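Aminopeptidase N (Francisella tularensis subsp. tularensis, PDB 5DLL) probably trims single amino acids from the N-termini of intracellular peptides as a zinc-dependent M1-family aminopeptidase, with a preference for alanine. Local coordinates at residues P371-I376 with A453-P458; P165-N170 with L201-L206; M416-E421 with V434-D439. One frame throughout, in Å; residues are numbered along the deposited sequence.

Contact 1 (P371-I376 with A453-P458)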
loop_
_atom_site.group_PDB
_atom_site.type_symbol
_atom_site.label_atom_id
_atom_site.label_comp_id
_atom_site.label_asym_id
_atom_site.label_seq_id
_atom_site.Cartn_x
_atom_site.Cartn_y
_atom_site.Cartn_z
ATOM N N PRO A 371 19.829 9.101 -1.747
ATOM C CA PRO A 371 20.776 8.295 -2.527
ATOM C C PRO A 371 20.166 7.012 -3.099
ATOM O O PRO A 371 20.701 6.457 -4.058
ATOM C CB PRO A 371 21.864 7.938 -1.506
ATOM C CG PRO A 371 21.784 9.003 -0.471
ATOM C CD PRO A 371 20.333 9.368 -0.385
ATOM N N MET A 372 19.059 6.554 -2.512
ATOM C CA MET A 372 18.356 5.355 -2.977
ATOM C C MET A 372 17.460 5.621 -4.190
ATOM O O MET A 372 16.774 4.710 -4.650
ATOM C CB MET A 372 17.496 4.773 -1.846
ATOM C CG MET A 372 18.254 4.452 -0.564
ATOM S SD MET A 372 19.461 3.126 -0.763
ATOM C CE MET A 372 18.387 1.695 -0.899
ATOM N N SER A 373 17.460 6.853 -4.700
ATOM C CA SER A 373 16.598 7.243 -5.819
ATOM C C SER A 373 16.722 6.300 -7.013
ATOM O O SER A 373 17.816 5.840 -7.338
ATOM C CB SER A 373 16.928 8.666 -6.269
ATOM O OG SER A 373 18.271 8.755 -6.717
ATOM N N HIS A 374 15.592 6.019 -7.657
ATOM C CA HIS A 374 15.566 5.148 -8.831
ATOM C C HIS A 374 14.329 5.398 -9.698
ATOM O O HIS A 374 13.374 6.033 -9.243
ATOM C CB HIS A 374 15.646 3.665 -8.416
ATOM C CG HIS A 374 14.559 3.222 -7.481
ATOM N ND1 HIS A 374 14.564 3.526 -6.137
ATOM C CD2 HIS A 374 13.453 2.470 -7.692
ATOM C CE1 HIS A 374 13.499 2.994 -5.562
ATOM N NE2 HIS A 374 12.808 2.348 -6.484
ATOM N N PRO A 375 14.353 4.922 -10.960
ATOM C CA PRO A 375 13.148 4.994 -11.787
ATOM C C PRO A 375 12.169 3.889 -11.402
ATOM O O PRO A 375 12.536 2.969 -10.668
ATOM C CB PRO A 375 13.672 4.777 -13.221
ATOM C CG PRO A 375 15.161 4.630 -13.120
ATOM C CD PRO A 375 15.468 4.296 -11.694
ATOM N N ILE A 376 10.938 3.971 -11.895
ATOM C CA ILE A 376 9.941 2.934 -11.606
ATOM C C ILE A 376 10.287 1.610 -12.308
ATOM O O ILE A 376 9.887 0.530 -11.846
ATOM C CB ILE A 376 8.498 3.400 -11.927
ATOM C CG1 ILE A 376 8.296 3.629 -13.431
ATOM C CG2 ILE A 376 8.171 4.659 -11.131
ATOM C CD1 ILE A 376 6.852 3.863 -13.828
ATOM N N ALA A 453 11.910 5.306 -17.524
ATOM C CA ALA A 453 13.373 5.367 -17.460
ATOM C C ALA A 453 13.900 6.454 -16.515
ATOM O O ALA A 453 14.936 6.265 -15.874
ATOM C CB ALA A 453 13.948 5.565 -18.857
ATOM N N GLN A 454 13.195 7.580 -16.424
ATOM C CA GLN A 454 13.708 8.748 -15.698
ATOM C C GLN A 454 13.434 8.735 -14.191
ATOM O O GLN A 454 12.307 8.505 -13.749
ATOM C CB GLN A 454 13.159 10.042 -16.301
ATOM C CG GLN A 454 13.709 11.299 -15.634
ATOM C CD GLN A 454 13.804 12.477 -16.583
ATOM O OE1 GLN A 454 14.616 12.473 -17.510
ATOM N NE2 GLN A 454 12.980 13.496 -16.355
ATOM N N SER A 455 14.484 9.020 -13.424
ATOM C CA SER A 455 14.420 9.080 -11.967
ATOM C C SER A 455 14.188 10.517 -11.493
ATOM O O SER A 455 14.365 11.469 -12.257
ATOM C CB SER A 455 15.723 8.538 -11.379
ATOM O OG SER A 455 15.689 8.513 -9.964
ATOM N N GLY A 456 13.774 10.666 -10.239
ATOM C CA GLY A 456 13.619 11.983 -9.625
ATOM C C GLY A 456 12.272 12.655 -9.832
ATOM O O GLY A 456 11.536 12.332 -10.768
ATOM N N THR A 457 11.973 13.602 -8.940
ATOM C CA THR A 457 10.747 14.395 -8.964
ATOM C C THR A 457 10.945 15.621 -9.853
ATOM O O THR A 457 11.883 16.386 -9.636
ATOM C CB THR A 457 10.399 14.893 -7.546
ATOM O OG1 THR A 457 10.279 13.779 -6.654
ATOM C CG2 THR A 457 9.097 15.686 -7.542
ATOM N N PRO A 458 10.073 15.816 -10.861
ATOM C CA PRO A 458 10.161 17.059 -11.641
ATOM C C PRO A 458 9.595 18.287 -10.909
ATOM O O PRO A 458 8.577 18.187 -10.218
ATOM C CB PRO A 458 9.337 16.757 -12.905
ATOM C CG PRO A 458 9.082 15.287 -12.896
ATOM C CD PRO A 458 9.134 14.855 -11.463
HETATM O O HOH W 1 10.407 6.670 -12.797
#

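Contact 2 (P165-N170 with L201-L206)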
loop_
_atom_site.group_PDB
_atom_site.type_symbol
_atom_site.label_atom_id
_atom_site.label_comp_id
_atom_site.label_asym_id
_atom_site.label_seq_id
_atom_site.Cartn_x
_atom_site.Cartn_y
_atom_site.Cartn_z
ATOM N N PRO A 165 -7.792 -32.656 6.220
ATOM C CA PRO A 165 -9.031 -32.855 5.456
ATOM C C PRO A 165 -9.219 -31.814 4.345
ATOM O O PRO A 165 -9.925 -32.073 3.364
ATOM C CB PRO A 165 -10.131 -32.738 6.522
ATOM C CG PRO A 165 -9.521 -31.948 7.634
ATOM C CD PRO A 165 -8.052 -32.257 7.618
ATOM N N ILE A 166 -8.598 -30.650 4.508
ATOM C CA ILE A 166 -8.657 -29.596 3.507
ATOM C C ILE A 166 -7.357 -29.624 2.723
ATOM O O ILE A 166 -6.292 -29.378 3.286
ATOM C CB ILE A 166 -8.860 -28.211 4.164
ATOM C CG1 ILE A 166 -10.190 -28.172 4.936
ATOM C CG2 ILE A 166 -8.787 -27.092 3.131
ATOM C CD1 ILE A 166 -11.421 -28.503 4.114
ATOM N N ILE A 167 -7.449 -29.941 1.432
ATOM C CA ILE A 167 -6.275 -30.013 0.556
ATOM C C ILE A 167 -6.525 -29.210 -0.722
ATOM O O ILE A 167 -7.257 -29.644 -1.611
ATOM C CB ILE A 167 -5.869 -31.476 0.238
ATOM C CG1 ILE A 167 -7.085 -32.351 -0.092
ATOM C CG2 ILE A 167 -5.127 -32.088 1.424
ATOM C CD1 ILE A 167 -6.719 -33.738 -0.575
ATOM N N LEU A 168 -5.910 -28.028 -0.796
ATOM C CA LEU A 168 -6.238 -27.040 -1.817
ATOM C C LEU A 168 -5.056 -26.709 -2.717
ATOM O O LEU A 168 -3.900 -26.843 -2.322
ATOM C CB LEU A 168 -6.719 -25.748 -1.158
ATOM C CG LEU A 168 -7.722 -25.871 -0.010
ATOM C CD1 LEU A 168 -8.085 -24.483 0.490
ATOM C CD2 LEU A 168 -8.963 -26.642 -0.434
ATOM N N SER A 169 -5.376 -26.270 -3.934
ATOM C CA SER A 169 -4.402 -25.712 -4.864
ATOM C C SER A 169 -5.149 -24.878 -5.900
ATOM O O SER A 169 -6.339 -24.626 -5.741
ATOM C CB SER A 169 -3.575 -26.813 -5.535
ATOM O OG SER A 169 -2.504 -26.248 -6.280
ATOM N N ASN A 170 -4.463 -24.465 -6.963
ATOM C CA ASN A 170 -5.040 -23.521 -7.931
ATOM C C ASN A 170 -6.075 -24.155 -8.865
ATOM O O ASN A 170 -5.879 -25.269 -9.361
ATOM C CB ASN A 170 -3.947 -22.866 -8.786
ATOM C CG ASN A 170 -2.738 -22.468 -7.982
ATOM O OD1 ASN A 170 -1.830 -23.269 -7.785
ATOM N ND2 ASN A 170 -2.715 -21.232 -7.518
ATOM N N LEU A 201 -0.227 -24.122 -2.665
ATOM C CA LEU A 201 -0.785 -25.338 -2.087
ATOM C C LEU A 201 -1.049 -25.091 -0.608
ATOM O O LEU A 201 -0.244 -24.453 0.068
ATOM C CB LEU A 201 0.188 -26.506 -2.260
ATOM C CG LEU A 201 -0.200 -27.844 -1.600
ATOM C CD1 LEU A 201 0.295 -29.026 -2.426
ATOM C CD2 LEU A 201 0.296 -27.951 -0.160
ATOM N N VAL A 202 -2.179 -25.589 -0.113
ATOM C CA VAL A 202 -2.496 -25.543 1.316
ATOM C C VAL A 202 -3.168 -26.843 1.747
ATOM O O VAL A 202 -4.065 -27.339 1.066
ATOM C CB VAL A 202 -3.440 -24.373 1.656
ATOM C CG1 VAL A 202 -3.853 -24.429 3.125
ATOM C CG2 VAL A 202 -2.792 -23.037 1.315
ATOM N N ALA A 203 -2.733 -27.379 2.883
ATOM C CA ALA A 203 -3.336 -28.580 3.458
ATOM C C ALA A 203 -3.398 -28.467 4.977
ATOM O O ALA A 203 -2.381 -28.211 5.625
ATOM C CB ALA A 203 -2.551 -29.815 3.050
ATOM N N GLY A 204 -4.586 -28.662 5.544
ATOM C CA GLY A 204 -4.763 -28.533 6.987
ATOM C C GLY A 204 -6.152 -28.865 7.483
ATOM O O GLY A 204 -7.029 -29.243 6.707
ATOM N N ASP A 205 -6.334 -28.725 8.791
ATOM C CA ASP A 205 -7.640 -28.850 9.431
ATOM C C ASP A 205 -8.214 -27.437 9.628
ATOM O O ASP A 205 -7.978 -26.785 10.652
ATOM C CB ASP A 205 -7.479 -29.590 10.767
ATOM C CG ASP A 205 -8.798 -30.052 11.361
ATOM O OD1 ASP A 205 -9.872 -29.663 10.854
ATOM O OD2 ASP A 205 -8.752 -30.812 12.354
ATOM N N LEU A 206 -8.955 -26.963 8.629
ATOM C CA LEU A 206 -9.442 -25.583 8.606
ATOM C C LEU A 206 -10.956 -25.497 8.500
ATOM O O LEU A 206 -11.576 -26.224 7.719
ATOM C CB LEU A 206 -8.823 -24.824 7.429
ATOM C CG LEU A 206 -7.310 -24.599 7.491
ATOM C CD1 LEU A 206 -6.810 -24.007 6.184
ATOM C CD2 LEU A 206 -6.933 -23.705 8.664
#

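Contact 3 (M416-E421 with V434-D439)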
loop_
_atom_site.group_PDB
_atom_site.type_symbol
_atom_site.label_atom_id
_atom_site.label_comp_id
_atom_site.label_asym_id
_atom_site.label_seq_id
_atom_site.Cartn_x
_atom_site.Cartn_y
_atom_site.Cartn_z
ATOM N N MET A 416 -7.404 -1.129 -22.115
ATOM C CA MET A 416 -7.414 -2.368 -21.322
ATOM C C MET A 416 -7.939 -3.518 -22.170
ATOM O O MET A 416 -7.341 -4.591 -22.213
ATOM C CB MET A 416 -8.303 -2.232 -20.083
ATOM C CG MET A 416 -7.848 -1.192 -19.074
ATOM S SD MET A 416 -6.228 -1.544 -18.374
ATOM C CE MET A 416 -6.544 -3.109 -17.558
ATOM N N LYS A 417 -9.070 -3.278 -22.832
ATOM C CA LYS A 417 -9.680 -4.240 -23.748
ATOM C C LYS A 417 -8.644 -4.807 -24.734
ATOM O O LYS A 417 -8.558 -6.025 -24.914
ATOM C CB LYS A 417 -10.838 -3.562 -24.498
ATOM C CG LYS A 417 -11.626 -4.455 -25.448
ATOM C CD LYS A 417 -12.805 -5.128 -24.764
ATOM C CE LYS A 417 -13.616 -5.950 -25.756
ATOM N NZ LYS A 417 -14.900 -6.425 -25.173
ATOM N N LEU A 418 -7.859 -3.922 -25.351
ATOM C CA LEU A 418 -6.830 -4.326 -26.319
ATOM C C LEU A 418 -5.630 -4.993 -25.647
ATOM O O LEU A 418 -5.050 -5.930 -26.193
ATOM C CB LEU A 418 -6.347 -3.119 -27.133
ATOM C CG LEU A 418 -5.418 -3.437 -28.314
ATOM C CD1 LEU A 418 -6.149 -4.252 -29.372
ATOM C CD2 LEU A 418 -4.835 -2.166 -28.916
ATOM N N TYR A 419 -5.253 -4.492 -24.476
ATOM C CA TYR A 419 -4.152 -5.056 -23.697
ATOM C C TYR A 419 -4.334 -6.556 -23.459
ATOM O O TYR A 419 -3.397 -7.324 -23.645
ATOM C CB TYR A 419 -4.014 -4.307 -22.363
ATOM C CG TYR A 419 -2.955 -4.845 -21.421
ATOM C CD1 TYR A 419 -1.598 -4.650 -21.677
ATOM C CD2 TYR A 419 -3.312 -5.524 -20.254
ATOM C CE1 TYR A 419 -0.626 -5.132 -20.809
ATOM C CE2 TYR A 419 -2.349 -6.006 -19.378
ATOM C CZ TYR A 419 -1.007 -5.810 -19.660
ATOM O OH TYR A 419 -0.050 -6.290 -18.794
ATOM N N PHE A 420 -5.542 -6.963 -23.068
ATOM C CA PHE A 420 -5.849 -8.376 -22.843
ATOM C C PHE A 420 -6.012 -9.138 -24.153
ATOM O O PHE A 420 -5.669 -10.313 -24.227
ATOM C CB PHE A 420 -7.108 -8.533 -21.986
ATOM C CG PHE A 420 -6.959 -7.984 -20.595
ATOM C CD1 PHE A 420 -6.075 -8.567 -19.702
ATOM C CD2 PHE A 420 -7.698 -6.885 -20.176
ATOM C CE1 PHE A 420 -5.924 -8.064 -18.421
ATOM C CE2 PHE A 420 -7.557 -6.380 -18.895
ATOM C CZ PHE A 420 -6.665 -6.969 -18.017
ATOM N N GLU A 421 -6.537 -8.478 -25.183
ATOM C CA GLU A 421 -6.662 -9.098 -26.510
ATOM C C GLU A 421 -5.293 -9.537 -27.050
ATOM O O GLU A 421 -5.136 -10.655 -27.535
ATOM C CB GLU A 421 -7.367 -8.153 -27.501
ATOM C CG GLU A 421 -8.890 -8.114 -27.353
ATOM C CD GLU A 421 -9.563 -6.921 -28.038
ATOM O OE1 GLU A 421 -8.874 -6.076 -28.654
ATOM O OE2 GLU A 421 -10.806 -6.823 -27.959
ATOM N N VAL A 434 1.786 0.442 -22.598
ATOM C CA VAL A 434 1.672 1.770 -23.197
ATOM C C VAL A 434 1.285 1.678 -24.676
ATOM O O VAL A 434 0.517 2.499 -25.162
ATOM C CB VAL A 434 2.988 2.564 -23.049
ATOM C CG1 VAL A 434 2.915 3.888 -23.801
ATOM C CG2 VAL A 434 3.295 2.808 -21.578
ATOM N N ASN A 435 1.813 0.681 -25.382
ATOM C CA ASN A 435 1.479 0.478 -26.792
ATOM C C ASN A 435 -0.004 0.165 -26.994
ATOM O O ASN A 435 -0.638 0.730 -27.879
ATOM C CB ASN A 435 2.339 -0.634 -27.406
ATOM C CG ASN A 435 3.799 -0.237 -27.562
ATOM O OD1 ASN A 435 4.151 0.943 -27.538
ATOM N ND2 ASN A 435 4.659 -1.230 -27.726
ATOM N N ALA A 436 -0.553 -0.725 -26.168
ATOM C CA ALA A 436 -1.976 -1.084 -26.233
ATOM C C ALA A 436 -2.868 0.118 -25.926
ATOM O O ALA A 436 -3.910 0.322 -26.553
ATOM C CB ALA A 436 -2.278 -2.216 -25.260
ATOM N N MET A 437 -2.431 0.904 -24.948
ATOM C CA MET A 437 -3.116 2.122 -24.526
ATOM C C MET A 437 -2.994 3.202 -25.617
ATOM O O MET A 437 -3.924 3.979 -25.851
ATOM C CB MET A 437 -2.488 2.598 -23.204
ATOM C CG MET A 437 -3.435 3.136 -22.140
ATOM S SD MET A 437 -4.810 2.104 -21.597
ATOM C CE MET A 437 -4.028 0.498 -21.480
ATOM N N ALA A 438 -1.842 3.235 -26.284
ATOM C CA ALA A 438 -1.600 4.152 -27.399
ATOM C C ALA A 438 -2.424 3.760 -28.619
ATOM O O ALA A 438 -3.179 4.567 -29.155
ATOM C CB ALA A 438 -0.118 4.163 -27.761
ATOM N N ASP A 439 -2.274 2.507 -29.038
ATOM C CA ASP A 439 -2.848 2.024 -30.292
ATOM C C ASP A 439 -4.374 1.915 -30.266
ATOM O O ASP A 439 -5.022 2.152 -31.280
ATOM C CB ASP A 439 -2.227 0.674 -30.673
ATOM C CG ASP A 439 -0.731 0.773 -30.976
ATOM O OD1 ASP A 439 -0.295 1.797 -31.549
ATOM O OD2 ASP A 439 0.008 -0.182 -30.644
#

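Contact 1 (P371-I376 with A453-P458)
P375 and S455 meet where two loops pass each other, with their CA atoms 4.3 Å apart. The CB of P375 points toward the loop 453-458, and the ring lays CB and CG against the carbonyl of A453, CG lying 3.2 Å from A453 O. Proline suits this place: its compact, apolar ring fits closely against the carbonyl, and its tertiary amide nitrogen has no proton to satisfy. S455 lies beside the H374-P375 backbone. Its OG is anti to the backbone N (chi1 -177°), which extends the hydroxyl alongside H374, while its CB stays 3.9 Å from P375 N. The side chain of S373 also turns toward this serine, its CB 3.9 Å from S455 OG. Both hydroxyls reach D486, S373 by a hydrogen bond and S455 by a weak one, so two small polar residues share one carboxylate. H374 turns its CB away from the loop 453-458: its ND1 donates to M372 O (2.9 Å) in the imidazole plane, and NE2 is hydrogen-bonded to T389 OG1. A water joins the two loops, accepting from I376 N and donating to Q454 O. The contact belongs to the junction of two domains: the loop 371-376 of the M1 catalytic domain follows helix 349-369 and rests H374 and I376 on helix 390-423, while its partner leads from helix 450-453 into strand 459-467 of the Ig-like domain.

Contact 2 (P165-N170 with L201-L206)
I166 and L168 are tied to G204 and V202 by four backbone hydrogen bonds, two for each pair. L168 N donates to V202 O at 2.7 Å, almost straight at 175°, and V202 N returns a bond to L168 O at 3.1 Å, from above the carbonyl plane. In the other ring I166 N reaches G204 O at 3.0 Å, while G204 N reaches I166 O at 2.9 Å. Between them I167 and A203 form a non-hydrogen-bonded pair, where the CA of A203 makes a C-H...O contact to I166 O. The strands pair antiparallel, their directions 176° apart.

The packing differs between the two faces. On the face of I167 and A203, the CG2 branch of I167 stands beside its own backbone N, anti to the carbonyl carbon, and meets A203 CB at 3.8 Å; the short methyl of A203 lets the bulkier, branched I167 pack beside it. On the other face lie I166, L168 and V202. There I166 CG1 approaches L206 CB at 4.4 Å, beyond the end of the paired strand, and G204, almost fully extended, brings no side chain to this face opposite I166. At the loop end, the P165 ring lies against the G204 carbonyl, CD 3.3 Å from G204 O, and crosses the D205 side chain at a slant.

Strand 166-169 is an outermost strand of a four-stranded antiparallel sheet, and 201-204 lies inside it, with A203 forming backbone hydrogen bonds to F128 of strand 128-131. I167 packs on strands 150-160 and 183-191 of the N-terminal domain's large sheet, whereas L168, V202 and L206 all touch V265 of strand 261-267, in the neighbouring mixed sheet.

Contact 3 (M416-E421 with V434-D439)
L418 holds CG anti to its backbone N (chi1 -172°), which carries CD2 across to the backbone of A436, 3.6 Å from A436 O. CG of Y419 is likewise anti to its N, and A436 CB lies at the edge of the phenol ring, near its plane. The same methyl packs on the Y419 backbone, with Y419 CA 3.7 Å from A436 CB. M437 bends at chi2 (55°) and at chi3, folding its flexible chain back until CE is 3.8 Å from M416 N and 4.3 Å from M416 SD. Methionine suits such a place because its unbranched thioether can curl over a helix backbone. Two successive helices of the M1 catalytic domain, 390-423 and 430-439, are thereby packed at an axis separation of 8.1 Å and an angle of 128°. The small side chain of A436, directed toward the partner helix, permits this close approach. M437 also leans on I403, L407 and F412, further back along the long helix. At the exposed border L418 CD2 touches D439 CB, while the D439 carboxylate forms a salt bridge with R422. The Y419 ring meets F433 edge to face.

In the fold
Contact 2 closes along the chain before the other two open, and it lies on the opposite side of the chain's centre from contact 1, their centres 43 Å apart. Contact 3 is nested within the loop that contact 1 closes, and their nearest atoms are about 9 Å apart; contacts 2 and 3 come no nearer than about 17 Å. None of the three touches the zinc ion held by H309, H313 and E332. Contact 3 lies some way from that site, with the Y419 side chain about 13 Å from the metal and about 10 Å from the side chain of H313. The L201 side chain of contact 2 is about 12 Å from the bound sodium ion.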